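Glutathione synthetase-like effector 30 (Gpa-GSS30-apo) (Globodera pallida, PDB 5OET) is a nematode effector born from glutathione synthetase, the ATP-dependent enzyme joining glycine to gamma-glutamylcysteine, and has probably taken on a new role. Local coordinates at residues 87-92 / 198-203; 92-97 / 518-523; 164-169 / 189-194; 225-230 / 493-498; 476-481 / 497-502. All blocks are in the same frame, centred on the assembly; numbering follows the deposited sequence.

Contact 1. Residues 87-92 / 198-203; sequences LPLSLY and PRFSRL
Phe200 is the centrepiece where helix 196-210 settles against the end of strand 83-90, and its ring is received by two leucines that flank Pro88 in sequence. Leu87 comes in at the rim: its CB lies near the ring plane, 3.9 Å from Phe200 CZ, and the two side chains cross at about a right angle. Leu89 approaches obliquely, with its CB 3.6 Å from Phe200 CE1. The leucine CG sits between the backbone N and the carbonyl carbon (chi1 57°), the crowded position. From there Leu89 CD2 reaches the helix one turn further on, 4.0 Å from CD2 of Leu203, whose own CG is anti to its backbone N. Leu87 and Leu89 both direct their CB atoms at the helix, while Pro88 between them points away and contributes little.

No hydrogen bond crosses between the two segments; the tight part is wholly apolar and buried. Tyr519, its ring nearly parallel to that of Phe200, and Trp57 of helix 44-59, which touches Leu203, extend the packing around it. The other side of the helix is looser. Arg202 is exposed and Ser201 partly so, and neither meets the strand, while Arg199 turns its guanidinium to the carbonyl of Gly195. A polar link to the strand comes just beyond, where His204 NE2 is hydrogen-bonded to Ser90 O. The arrangement is helix-on-sheet packing in the ATP-grasp-type fold of the eukaryotic glutathione synthetases.

Contact 2. Residues 92-97 / 518-523; sequences YPSPFP and VYDSPY
The carboxylate of Asp520 takes hold of Ser94 at two points. Ser94 OG donates to Asp520 OD2 at 2.6 Å, and Ser94 N reaches Asp520 OD1 at 3.2 Å; both oxygens use their syn lone pairs, so the serine is gripped like a two-pronged plug. The anti lone pair of Asp520 OD1 is engaged as well, by Ser521 N at 2.6 Å, which ties the carboxylate back to its own chain. Asp520 CG is anti to its backbone N (chi1 -157°), the setting that carries the group across to Ser94. Further partners hold the buried cluster: Ser502 OG is hydrogen-bonded to Asp520 OD2, and Asn456 ND2 to Ser94 OG.

Beyond this clasp the backbones pair directly. Tyr523 N donates to Ser94 O at 2.9 Å in a fairly straight bond (163°), and Phe96 N to Tyr523 O at 2.9 Å. They enclose the parallel bridge of Pro95 with Tyr523, by which the short strand 94-96 joins strand 517-524, close to the C-terminus, as a parallel member of a mixed sheet. Pro93 and Pro95 have no N-H to give; Ser94 and Phe96, which follow them, spend theirs across this contact.

Packing surrounds the bonds. Pro93 lies alongside Tyr523, pointing the same way, with Pro93 CB 4.0 Å from Tyr523 CB and Pro93 CG 4.1 Å from Tyr523 CD2. Tyr35 stacks on the Tyr523 ring. Phe96 CB meets Pro522 CB at 4.2 Å, and Met500 of strand 490-504 touches both of these side chains.

Contact 3. Residues 164-169 / 189-194; sequences CQRADY and GAIGSF
The loop that leaves strand 179-188 for helix 196-210 folds back here over strand 160-173, at a position where the corresponding loop of eukaryotic glutathione synthetases helps to line the gamma-glutamylcysteine pocket; in this effector such a role is only an inference. Arg166 makes the polar half of the contact. Its NH1 donates to Gly192 O at 3.3 Å, with the oxygen close to the guanidinium plane but the nitrogen well above the plane of the carbonyl. One water, accepting from Arg166 NH1 and from Gly192 N at 2.7 Å each, adds a second path to the same glycine.

The guanidinium is kept in place from its other edge. A bend at chi3 (65°) turns it along its own strand into a side-on salt bridge, in which Arg166 NE meets Asp168 OD1 at 3.2 Å and Arg166 NH2 meets Asp168 OD2 at 3.3 Å, both in plane and nearly straight. Glu474 lies close to Asp168, so the arginine probably also eases a concentration of negative charge. Strand 160-173 runs antiparallel to both its neighbours, 179-188 and 469-484, in a mixed sheet.

Toward the start of both segments the contact turns apolar. Ile191 follows the inverse gamma turn centred on Ala190 and extends CD1 to within 4.2 Å of Cys164 CB. From the loop's far end Phe194 presents its edge to the cysteine, CZ to Cys164 CB 4.2 Å, while Ile191 CG2 lies 3.9 Å above the Phe194 ring plane, toward the rim. Cys164 is disulfide-bonded to Cys480.

Contact 4. Residues 225-230 / 493-498; sequences TDTMAA and FSRTGH
Van der Waals contact, much of it methionine carbon against oxygen atoms, carries this meeting of the first turns of helix 225-240 with segment 493-498, since no hydrogen bond runs directly between the two. Met228 does most of the touching. Its CG, anti to the backbone N (chi1 172°), rests 3.4 Å from Arg495 O and 3.5 Å from Ser494 OG, so the thioether arm lies over a stretch of backbone and hydroxyl. Nearer the helix backbone, Met228 CB meets Arg495 CG at 3.7 Å. The methyl of Thr227 adds to this by crossing the arginine obliquely, Thr227 CG2 to Arg495 NH2 3.9 Å.

The polar groups are satisfied within their own segment or by residues outside the contact. Arg495 bends at chi3 and forms a salt bridge through NH2 with Glu231 of helix 225-240, one turn beyond Met228, and its aliphatic part lies along the helix. Ser494 OG donates to Arg495 O at 2.9 Å and is also bonded to Cys480 N. Asp223 OD1, just ahead of the helix, is shared by Thr225 OG1 and His498 N, an indirect polar bridge between the segments. Beside it Thr225 OG1 comes 3.3 Å from Gly497 CA, an approach that the bare alpha carbon allows.

On its other flanks the helix start is packed by Phe194 and by helix 259-270, where Gln268 bonds Thr227 OG1, while strand 469-484 packs against Met228 through Phe478 and Cys480.

Contact 5. Residues 476-481 / 497-502; sequences GIFGCL and GHMMKS
Four backbone hydrogen bonds stitch strand 476-481 to strand 497-502, in two reciprocal pairs. Gly476 N donates to Met499 O at 2.9 Å, and Met499 N returns a bond of 2.9 Å to Gly476 O, lying in the plane of that carbonyl. Two residues along, Phe478 N reaches Gly497 O at 2.8 Å and Gly497 N reaches Phe478 O at 2.9 Å. The former is the more bent (142°), and its donor stands well above the carbonyl plane.

Between these pairs Ile477 and His498 form the non-hydrogen-bonded pair. Their alpha carbons still contribute: His498 CA and Ile477 CA make CA-H...O contacts with Gly476 O and Gly497 O, so each of these oxygens meets a second, weaker donor. The backbone of Ile477 satisfies its polar groups across the opposite edge, with Ala167, and that of Met500 bonds Asp520.

Phe478 and Met499 share one face of the sheet. Met499 CG is 3.6 Å from Phe478 CE2. With CG in the crowded position (chi1 63°), an extended chi2 leaves Met499 SD 5.0 Å from the Phe478 ring centroid, an oblique Met-aromatic contact. The ring plane itself is aimed at the backbone of Gly497 and His498, which meet its edge. On the reverse face, Ile477 CD1 lies 3.7 Å from His498 CB, with helix 98-119 over the isoleucine. This is classic antiparallel pairing within the long beta hairpin 469-484/490-504, in the interior of the mixed sheet.

How the contacts relate
All five contacts reach the same nine-stranded mixed sheet. Contacts 3, 4 and 5 cluster, with contacts 3 and 5 only 6 Å apart between centres and joined by the Cys164-Cys480 disulfide; contact 5 shares Gly497 and His498 with contact 4. Contacts 1 and 2, 9 Å apart between centres and sharing Tyr92, lie further out, and Ser502 with Asp520 links contact 2 to contact 5. Along the chain, contact 1 closes before contacts 4 and 5 open, whereas contact 2 spans 420 residues and encloses contacts 3, 4 and 5. Sequence-distant N- and C-terminal strands are thus built into one sheet, with helices 196-210 and 225-240 packed against it.

Contact 1. Residues 87-92 / 198-203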
# COMPACT_ATOMS: atom_id res chain seq x y z
N LEU A 87 -1.80 7.01 8.04
CA LEU A 87 -2.46 6.99 9.34
C LEU A 87 -1.43 7.22 10.44
O LEU A 87 -0.37 6.59 10.42
CB LEU A 87 -3.13 5.64 9.55
CG LEU A 87 -4.28 5.28 8.59
CD1 LEU A 87 -4.73 3.84 8.79
CD2 LEU A 87 -5.46 6.23 8.74
N PRO A 88 -1.72 8.10 11.40
CA PRO A 88 -0.71 8.29 12.44
C PRO A 88 -0.41 7.00 13.23
O PRO A 88 -1.31 6.22 13.53
CB PRO A 88 -1.33 9.37 13.33
CG PRO A 88 -2.79 9.20 13.14
CD PRO A 88 -2.92 8.88 11.68
N LEU A 89 0.86 6.82 13.55
CA LEU A 89 1.41 5.58 14.05
C LEU A 89 2.49 5.85 15.09
O LEU A 89 3.10 6.92 15.12
CB LEU A 89 2.01 4.78 12.89
CG LEU A 89 3.11 5.47 12.04
CD1 LEU A 89 4.50 5.04 12.46
CD2 LEU A 89 2.96 5.20 10.55
N SER A 90 2.69 4.88 15.96
CA SER A 90 3.82 4.92 16.86
C SER A 90 4.98 4.36 16.05
O SER A 90 4.77 3.47 15.20
CB SER A 90 3.56 4.08 18.09
OG SER A 90 3.31 2.74 17.72
N LEU A 91 6.19 4.87 16.30
CA LEU A 91 7.35 4.47 15.52
C LEU A 91 7.73 3.02 15.82
O LEU A 91 8.11 2.25 14.91
CB LEU A 91 8.53 5.38 15.81
CG LEU A 91 9.80 5.21 14.95
CD1 LEU A 91 9.54 5.33 13.47
CD2 LEU A 91 10.84 6.25 15.34
N TYR A 92 7.63 2.65 17.10
CA TYR A 92 8.02 1.34 17.57
C TYR A 92 6.86 0.76 18.34
O TYR A 92 5.99 1.50 18.82
CB TYR A 92 9.27 1.45 18.46
CG TYR A 92 10.54 1.71 17.68
CD1 TYR A 92 11.10 0.70 16.90
CD2 TYR A 92 11.17 2.96 17.69
CE1 TYR A 92 12.25 0.92 16.16
CE2 TYR A 92 12.33 3.20 16.95
CZ TYR A 92 12.87 2.17 16.17
OH TYR A 92 14.02 2.36 15.43
N PRO A 198 -3.20 -5.93 10.24
CA PRO A 198 -2.06 -6.78 9.81
C PRO A 198 -0.88 -6.00 9.21
O PRO A 198 0.25 -6.49 9.23
CB PRO A 198 -2.69 -7.67 8.72
CG PRO A 198 -3.81 -6.83 8.19
CD PRO A 198 -4.39 -6.17 9.40
N ARG A 199 -1.16 -4.82 8.66
CA ARG A 199 -0.14 -3.97 8.07
C ARG A 199 0.70 -3.23 9.10
O ARG A 199 1.91 -3.11 8.91
CB ARG A 199 -0.77 -2.99 7.09
CG ARG A 199 -1.24 -3.64 5.81
CD ARG A 199 -2.34 -2.82 5.15
NE ARG A 199 -2.58 -3.38 3.83
CZ ARG A 199 -3.39 -4.40 3.55
NH1 ARG A 199 -4.13 -5.00 4.51
NH2 ARG A 199 -3.46 -4.83 2.29
N PHE A 200 0.09 -2.72 10.16
CA PHE A 200 0.85 -2.10 11.25
C PHE A 200 1.71 -3.14 11.94
O PHE A 200 2.87 -2.89 12.29
CB PHE A 200 -0.05 -1.38 12.27
CG PHE A 200 -0.44 -0.01 11.84
CD1 PHE A 200 0.54 0.96 11.63
CD2 PHE A 200 -1.78 0.32 11.58
CE1 PHE A 200 0.20 2.23 11.18
CE2 PHE A 200 -2.12 1.60 11.14
CZ PHE A 200 -1.12 2.55 10.93
N SER A 201 1.14 -4.32 12.12
CA SER A 201 1.84 -5.47 12.67
C SER A 201 3.12 -5.71 11.87
O SER A 201 4.19 -5.79 12.45
CB SER A 201 0.90 -6.68 12.64
OG SER A 201 1.44 -7.80 13.30
N ARG A 202 3.01 -5.76 10.54
CA ARG A 202 4.18 -5.90 9.66
C ARG A 202 5.14 -4.70 9.72
O ARG A 202 6.36 -4.89 9.65
CB ARG A 202 3.78 -6.17 8.19
CG ARG A 202 3.29 -7.61 7.93
CD ARG A 202 3.24 -7.98 6.45
NE ARG A 202 2.30 -7.11 5.72
CZ ARG A 202 2.54 -6.46 4.57
NH1 ARG A 202 3.70 -6.61 3.91
NH2 ARG A 202 1.56 -5.68 4.06
N LEU A 203 4.58 -3.50 9.81
CA LEU A 203 5.39 -2.28 9.89
C LEU A 203 6.34 -2.35 11.07
O LEU A 203 7.53 -2.11 10.92
CB LEU A 203 4.52 -1.02 10.03
CG LEU A 203 5.28 0.32 10.15
CD1 LEU A 203 6.38 0.45 9.11
CD2 LEU A 203 4.30 1.48 10.06

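Contact 2. Residues 92-97 / 518-523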
# COMPACT_ATOMS: atom_id res chain seq x y z
N TYR A 92 7.63 2.65 17.10
CA TYR A 92 8.02 1.34 17.57
C TYR A 92 6.86 0.76 18.34
O TYR A 92 5.99 1.50 18.82
CB TYR A 92 9.27 1.45 18.46
CG TYR A 92 10.54 1.71 17.68
CD1 TYR A 92 11.10 0.70 16.90
CD2 TYR A 92 11.17 2.96 17.69
CE1 TYR A 92 12.25 0.92 16.16
CE2 TYR A 92 12.33 3.20 16.95
CZ TYR A 92 12.87 2.17 16.17
OH TYR A 92 14.02 2.36 15.43
N PRO A 93 6.83 -0.57 18.45
CA PRO A 93 5.73 -1.19 19.18
C PRO A 93 5.87 -0.89 20.67
O PRO A 93 6.97 -0.87 21.18
CB PRO A 93 5.86 -2.68 18.86
CG PRO A 93 7.25 -2.88 18.37
CD PRO A 93 7.78 -1.56 17.91
N SER A 94 4.75 -0.60 21.32
CA SER A 94 4.76 -0.24 22.74
C SER A 94 4.81 -1.53 23.55
O SER A 94 4.21 -2.53 23.14
CB SER A 94 3.50 0.55 23.11
OG SER A 94 3.54 1.86 22.55
N PRO A 95 5.54 -1.53 24.68
CA PRO A 95 5.59 -2.75 25.50
C PRO A 95 4.26 -3.05 26.19
O PRO A 95 3.51 -2.14 26.54
CB PRO A 95 6.68 -2.45 26.52
CG PRO A 95 6.75 -0.97 26.58
CD PRO A 95 6.40 -0.47 25.22
N PHE A 96 3.97 -4.33 26.36
CA PHE A 96 2.71 -4.79 26.92
C PHE A 96 2.97 -6.15 27.60
O PHE A 96 3.69 -7.00 27.04
CB PHE A 96 1.62 -4.89 25.81
CG PHE A 96 0.20 -4.90 26.34
CD1 PHE A 96 -0.46 -3.71 26.62
CD2 PHE A 96 -0.46 -6.10 26.61
CE1 PHE A 96 -1.75 -3.71 27.14
CE2 PHE A 96 -1.76 -6.10 27.13
CZ PHE A 96 -2.40 -4.91 27.39
N PRO A 97 2.42 -6.36 28.81
CA PRO A 97 2.63 -7.63 29.51
C PRO A 97 2.15 -8.86 28.73
O PRO A 97 1.03 -8.87 28.28
CB PRO A 97 1.81 -7.46 30.78
CG PRO A 97 1.92 -6.01 31.07
CD PRO A 97 1.87 -5.34 29.72
N VAL A 518 -3.27 7.06 18.06
CA VAL A 518 -2.24 6.61 17.14
C VAL A 518 -2.29 5.08 17.04
O VAL A 518 -2.53 4.41 18.01
CB VAL A 518 -0.88 7.16 17.64
CG1 VAL A 518 0.25 6.13 17.60
CG2 VAL A 518 -0.49 8.40 16.88
N TYR A 519 -2.07 4.53 15.86
CA TYR A 519 -2.07 3.09 15.73
C TYR A 519 -0.77 2.58 16.26
O TYR A 519 0.26 3.20 16.12
CB TYR A 519 -2.24 2.65 14.29
CG TYR A 519 -3.63 2.89 13.82
CD1 TYR A 519 -4.64 1.94 14.05
CD2 TYR A 519 -3.96 4.09 13.19
CE1 TYR A 519 -5.95 2.19 13.63
CE2 TYR A 519 -5.25 4.35 12.78
CZ TYR A 519 -6.24 3.39 13.01
OH TYR A 519 -7.48 3.71 12.59
N ASP A 520 -0.82 1.41 16.87
CA ASP A 520 0.32 0.87 17.56
C ASP A 520 0.25 -0.64 17.41
O ASP A 520 -0.68 -1.15 16.82
CB ASP A 520 0.24 1.31 19.02
CG ASP A 520 1.59 1.29 19.72
OD1 ASP A 520 2.48 0.51 19.30
OD2 ASP A 520 1.77 2.07 20.70
N SER A 521 1.24 -1.35 17.91
CA SER A 521 1.13 -2.80 18.04
C SER A 521 1.94 -3.27 19.27
O SER A 521 2.92 -2.64 19.65
CB SER A 521 1.58 -3.49 16.74
OG SER A 521 2.98 -3.49 16.62
N PRO A 522 1.52 -4.38 19.90
CA PRO A 522 2.13 -4.72 21.16
C PRO A 522 3.48 -5.39 20.98
O PRO A 522 3.67 -6.13 20.01
CB PRO A 522 1.12 -5.71 21.76
CG PRO A 522 0.59 -6.41 20.56
CD PRO A 522 0.56 -5.39 19.46
N TYR A 523 4.41 -5.09 21.89
CA TYR A 523 5.63 -5.86 22.06
C TYR A 523 5.51 -6.56 23.43
O TYR A 523 5.50 -5.91 24.46
CB TYR A 523 6.87 -4.97 22.00
CG TYR A 523 8.17 -5.75 21.87
CD1 TYR A 523 8.83 -6.24 22.99
CD2 TYR A 523 8.73 -5.99 20.61
CE1 TYR A 523 10.03 -6.93 22.88
CE2 TYR A 523 9.91 -6.70 20.48
CZ TYR A 523 10.56 -7.18 21.61
OH TYR A 523 11.74 -7.87 21.48

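Contact 3. Residues 164-169 / 189-194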
# COMPACT_ATOMS: atom_id res chain seq x y z
N CYS A 164 -19.10 -10.19 14.20
CA CYS A 164 -17.69 -9.85 14.40
C CYS A 164 -17.64 -8.79 15.51
O CYS A 164 -18.44 -7.86 15.53
CB CYS A 164 -17.05 -9.30 13.10
SG CYS A 164 -16.63 -10.51 11.78
N GLN A 165 -16.68 -8.97 16.42
CA GLN A 165 -16.56 -8.13 17.61
C GLN A 165 -15.13 -7.68 17.77
O GLN A 165 -14.22 -8.39 17.38
CB GLN A 165 -16.98 -8.93 18.83
CG GLN A 165 -17.49 -8.14 20.03
CD GLN A 165 -17.80 -9.04 21.21
OE1 GLN A 165 -16.92 -9.72 21.72
NE2 GLN A 165 -19.06 -9.07 21.65
N ARG A 166 -14.96 -6.47 18.30
CA ARG A 166 -13.67 -6.00 18.81
C ARG A 166 -13.89 -5.62 20.27
O ARG A 166 -14.65 -4.71 20.56
CB ARG A 166 -13.13 -4.80 18.01
CG ARG A 166 -11.60 -4.68 18.08
CD ARG A 166 -11.06 -3.41 17.42
NE ARG A 166 -11.51 -2.20 18.13
CZ ARG A 166 -12.03 -1.10 17.59
NH1 ARG A 166 -12.17 -0.95 16.26
NH2 ARG A 166 -12.41 -0.11 18.39
N ALA A 167 -13.25 -6.35 21.18
CA ALA A 167 -13.23 -6.02 22.62
C ALA A 167 -11.97 -5.22 22.89
O ALA A 167 -10.89 -5.65 22.49
CB ALA A 167 -13.21 -7.30 23.45
N ASP A 168 -12.10 -4.08 23.57
CA ASP A 168 -10.96 -3.25 23.93
C ASP A 168 -10.56 -3.39 25.42
O ASP A 168 -11.39 -3.50 26.30
CB ASP A 168 -11.25 -1.79 23.56
CG ASP A 168 -11.38 -1.58 22.04
OD1 ASP A 168 -10.98 -2.46 21.25
OD2 ASP A 168 -11.91 -0.54 21.62
N TYR A 169 -9.25 -3.40 25.68
CA TYR A 169 -8.70 -3.58 27.01
C TYR A 169 -7.62 -2.55 27.35
O TYR A 169 -6.95 -2.01 26.47
CB TYR A 169 -8.12 -4.98 27.12
CG TYR A 169 -9.15 -6.08 26.91
CD1 TYR A 169 -9.41 -6.56 25.64
CD2 TYR A 169 -9.84 -6.67 27.99
CE1 TYR A 169 -10.32 -7.58 25.44
CE2 TYR A 169 -10.76 -7.69 27.80
CZ TYR A 169 -11.00 -8.14 26.52
OH TYR A 169 -11.92 -9.15 26.27
N GLY A 189 -20.51 -4.31 14.40
CA GLY A 189 -21.01 -3.54 13.27
C GLY A 189 -19.89 -2.90 12.49
O GLY A 189 -18.97 -3.60 12.06
N ALA A 190 -19.94 -1.59 12.31
CA ALA A 190 -19.02 -0.91 11.40
C ALA A 190 -17.68 -0.74 12.08
O ALA A 190 -17.31 0.35 12.52
CB ALA A 190 -19.58 0.43 10.93
N ILE A 191 -16.95 -1.84 12.14
CA ILE A 191 -15.75 -1.94 12.93
C ILE A 191 -14.56 -1.39 12.17
O ILE A 191 -14.33 -1.78 11.02
CB ILE A 191 -15.49 -3.42 13.33
CG1 ILE A 191 -16.49 -3.85 14.40
CG2 ILE A 191 -14.08 -3.62 13.89
CD1 ILE A 191 -16.65 -5.36 14.49
N GLY A 192 -13.79 -0.53 12.83
CA GLY A 192 -12.51 -0.07 12.29
C GLY A 192 -11.39 -1.09 12.41
O GLY A 192 -11.40 -1.97 13.26
N SER A 193 -10.41 -0.94 11.52
CA SER A 193 -9.09 -1.60 11.57
C SER A 193 -9.00 -3.09 11.21
O SER A 193 -8.04 -3.75 11.59
CB SER A 193 -8.42 -1.34 12.91
OG SER A 193 -8.51 0.04 13.22
N PHE A 194 -9.95 -3.62 10.44
CA PHE A 194 -9.74 -4.94 9.84
C PHE A 194 -8.50 -5.00 8.90
O PHE A 194 -7.69 -5.95 8.97
CB PHE A 194 -10.97 -5.37 9.04
CG PHE A 194 -12.13 -5.80 9.88
CD1 PHE A 194 -12.00 -6.82 10.80
CD2 PHE A 194 -13.37 -5.24 9.69
CE1 PHE A 194 -13.08 -7.24 11.56
CE2 PHE A 194 -14.45 -5.66 10.44
CZ PHE A 194 -14.30 -6.65 11.38
O HOH W 1 -14.23 0.53 15.26

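Contact 4. Residues 225-230 / 493-498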
# COMPACT_ATOMS: atom_id res chain seq x y z
N THR A 225 -5.81 -10.25 10.36
CA THR A 225 -7.20 -9.85 10.63
C THR A 225 -7.96 -9.52 9.34
O THR A 225 -9.19 -9.71 9.29
CB THR A 225 -7.25 -8.69 11.64
OG1 THR A 225 -6.93 -9.19 12.93
CG2 THR A 225 -8.63 -8.09 11.74
N ASP A 226 -7.27 -9.03 8.32
CA ASP A 226 -7.90 -8.92 6.98
C ASP A 226 -8.36 -10.29 6.46
O ASP A 226 -9.49 -10.42 5.99
CB ASP A 226 -7.01 -8.17 5.93
CG ASP A 226 -5.60 -8.75 5.78
OD1 ASP A 226 -5.22 -9.74 6.49
OD2 ASP A 226 -4.86 -8.18 4.95
N THR A 227 -7.51 -11.29 6.61
CA THR A 227 -7.84 -12.68 6.30
C THR A 227 -9.01 -13.20 7.15
O THR A 227 -9.89 -13.86 6.62
CB THR A 227 -6.61 -13.57 6.51
OG1 THR A 227 -5.61 -13.18 5.57
CG2 THR A 227 -6.91 -15.06 6.34
N MET A 228 -8.98 -12.91 8.45
CA MET A 228 -10.02 -13.35 9.37
C MET A 228 -11.40 -12.95 8.89
O MET A 228 -12.33 -13.78 8.87
CB MET A 228 -9.80 -12.71 10.74
CG MET A 228 -10.92 -12.94 11.75
SD MET A 228 -11.08 -11.65 12.99
CE MET A 228 -11.72 -10.27 12.05
N ALA A 229 -11.53 -11.66 8.55
CA ALA A 229 -12.78 -11.10 8.04
C ALA A 229 -13.18 -11.79 6.72
O ALA A 229 -14.32 -12.21 6.58
CB ALA A 229 -12.64 -9.59 7.85
N ALA A 230 -12.23 -11.92 5.81
CA ALA A 230 -12.44 -12.63 4.55
C ALA A 230 -12.94 -14.06 4.77
O ALA A 230 -13.93 -14.45 4.17
CB ALA A 230 -11.16 -12.64 3.73
N PHE A 493 -16.28 -20.46 14.23
CA PHE A 493 -15.47 -19.47 14.95
C PHE A 493 -14.24 -19.10 14.11
O PHE A 493 -13.45 -19.98 13.76
CB PHE A 493 -14.97 -20.03 16.28
CG PHE A 493 -16.06 -20.28 17.30
CD1 PHE A 493 -16.50 -19.26 18.14
CD2 PHE A 493 -16.59 -21.56 17.48
CE1 PHE A 493 -17.47 -19.48 19.09
CE2 PHE A 493 -17.56 -21.79 18.43
CZ PHE A 493 -18.00 -20.75 19.24
N SER A 494 -14.06 -17.81 13.82
CA SER A 494 -12.90 -17.33 13.08
C SER A 494 -11.66 -17.36 13.94
O SER A 494 -11.76 -17.52 15.15
CB SER A 494 -13.12 -15.89 12.60
OG SER A 494 -13.02 -14.97 13.67
N ARG A 495 -10.50 -17.19 13.32
CA ARG A 495 -9.25 -16.94 14.05
C ARG A 495 -9.42 -15.64 14.84
O ARG A 495 -10.28 -14.81 14.51
CB ARG A 495 -8.05 -16.83 13.11
CG ARG A 495 -8.10 -15.62 12.18
CD ARG A 495 -6.82 -15.39 11.38
NE ARG A 495 -6.74 -16.22 10.16
CZ ARG A 495 -5.91 -17.25 9.96
NH1 ARG A 495 -5.04 -17.65 10.89
NH2 ARG A 495 -5.96 -17.90 8.80
N THR A 496 -8.62 -15.47 15.89
CA THR A 496 -8.57 -14.21 16.61
C THR A 496 -7.58 -13.28 15.96
O THR A 496 -6.68 -13.71 15.24
CB THR A 496 -8.15 -14.38 18.07
OG1 THR A 496 -7.10 -15.35 18.11
CG2 THR A 496 -9.34 -14.82 18.90
N GLY A 497 -7.79 -11.99 16.20
CA GLY A 497 -6.90 -10.93 15.76
C GLY A 497 -6.66 -9.93 16.88
O GLY A 497 -7.32 -10.01 17.93
N HIS A 498 -5.74 -9.00 16.67
CA HIS A 498 -5.42 -8.02 17.71
C HIS A 498 -4.73 -6.78 17.16
O HIS A 498 -3.91 -6.87 16.25
CB HIS A 498 -4.54 -8.66 18.79
CG HIS A 498 -3.21 -9.11 18.28
ND1 HIS A 498 -3.00 -10.35 17.71
CD2 HIS A 498 -2.03 -8.46 18.20
CE1 HIS A 498 -1.74 -10.45 17.32
NE2 HIS A 498 -1.13 -9.31 17.62

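Contact 5. Residues 476-481 / 497-502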
# COMPACT_ATOMS: atom_id res chain seq x y z
N GLY A 476 -7.02 -4.04 21.41
CA GLY A 476 -8.28 -4.50 20.82
C GLY A 476 -8.15 -5.92 20.32
O GLY A 476 -7.27 -6.20 19.51
N ILE A 477 -9.00 -6.82 20.79
CA ILE A 477 -8.99 -8.19 20.30
C ILE A 477 -10.17 -8.42 19.36
O ILE A 477 -11.32 -8.27 19.77
CB ILE A 477 -9.09 -9.19 21.46
CG1 ILE A 477 -7.93 -9.01 22.45
CG2 ILE A 477 -9.13 -10.61 20.92
CD1 ILE A 477 -6.55 -9.21 21.87
N PHE A 478 -9.87 -8.82 18.13
CA PHE A 478 -10.88 -9.21 17.14
C PHE A 478 -11.28 -10.68 17.21
O PHE A 478 -10.44 -11.54 17.38
CB PHE A 478 -10.35 -8.98 15.73
CG PHE A 478 -10.14 -7.54 15.39
CD1 PHE A 478 -11.17 -6.78 14.87
CD2 PHE A 478 -8.89 -6.96 15.57
CE1 PHE A 478 -10.98 -5.46 14.54
CE2 PHE A 478 -8.69 -5.62 15.25
CZ PHE A 478 -9.74 -4.87 14.72
N GLY A 479 -12.57 -10.95 17.03
CA GLY A 479 -13.06 -12.31 16.76
C GLY A 479 -14.42 -12.32 16.07
O GLY A 479 -15.24 -11.43 16.30
N CYS A 480 -14.66 -13.32 15.23
CA CYS A 480 -15.95 -13.45 14.55
C CYS A 480 -16.60 -14.79 14.76
O CYS A 480 -15.94 -15.80 14.91
CB CYS A 480 -15.85 -13.23 13.03
SG CYS A 480 -15.10 -11.69 12.52
N LEU A 481 -17.93 -14.76 14.68
CA LEU A 481 -18.82 -15.91 14.74
C LEU A 481 -19.60 -16.02 13.44
O LEU A 481 -19.83 -15.03 12.74
CB LEU A 481 -19.88 -15.68 15.81
CG LEU A 481 -19.70 -16.14 17.21
CD1 LEU A 481 -21.02 -16.04 17.97
CD2 LEU A 481 -19.19 -17.55 17.15
N GLY A 497 -7.79 -11.99 16.20
CA GLY A 497 -6.90 -10.93 15.76
C GLY A 497 -6.66 -9.93 16.88
O GLY A 497 -7.32 -10.01 17.93
N HIS A 498 -5.74 -9.00 16.67
CA HIS A 498 -5.42 -8.02 17.71
C HIS A 498 -4.73 -6.78 17.16
O HIS A 498 -3.91 -6.87 16.25
CB HIS A 498 -4.54 -8.66 18.79
CG HIS A 498 -3.21 -9.11 18.28
ND1 HIS A 498 -3.00 -10.35 17.71
CD2 HIS A 498 -2.03 -8.46 18.20
CE1 HIS A 498 -1.74 -10.45 17.32
NE2 HIS A 498 -1.13 -9.31 17.62
N MET A 499 -5.05 -5.65 17.76
CA MET A 499 -4.50 -4.36 17.39
C MET A 499 -4.25 -3.55 18.65
O MET A 499 -4.62 -3.98 19.74
CB MET A 499 -5.51 -3.62 16.52
CG MET A 499 -6.80 -3.31 17.28
SD MET A 499 -7.69 -1.98 16.51
CE MET A 499 -6.63 -0.62 16.92
N MET A 500 -3.70 -2.36 18.49
CA MET A 500 -3.44 -1.50 19.63
C MET A 500 -3.55 -0.06 19.21
O MET A 500 -3.32 0.28 18.06
CB MET A 500 -2.07 -1.82 20.20
CG MET A 500 -1.72 -1.16 21.52
SD MET A 500 -0.33 -2.01 22.33
CE MET A 500 -1.25 -3.33 23.09
N LYS A 501 -3.95 0.79 20.15
CA LYS A 501 -4.02 2.22 19.91
C LYS A 501 -3.47 2.90 21.14
O LYS A 501 -3.83 2.55 22.23
CB LYS A 501 -5.47 2.66 19.65
CG LYS A 501 -6.01 2.34 18.27
CD LYS A 501 -5.97 3.51 17.29
CE LYS A 501 -7.24 4.36 17.33
NZ LYS A 501 -7.21 5.46 16.32
N SER A 502 -2.56 3.85 20.94
CA SER A 502 -1.98 4.64 22.02
C SER A 502 -2.46 6.07 21.92
O SER A 502 -2.56 6.61 20.83
CB SER A 502 -0.47 4.63 21.93
OG SER A 502 0.02 3.33 22.17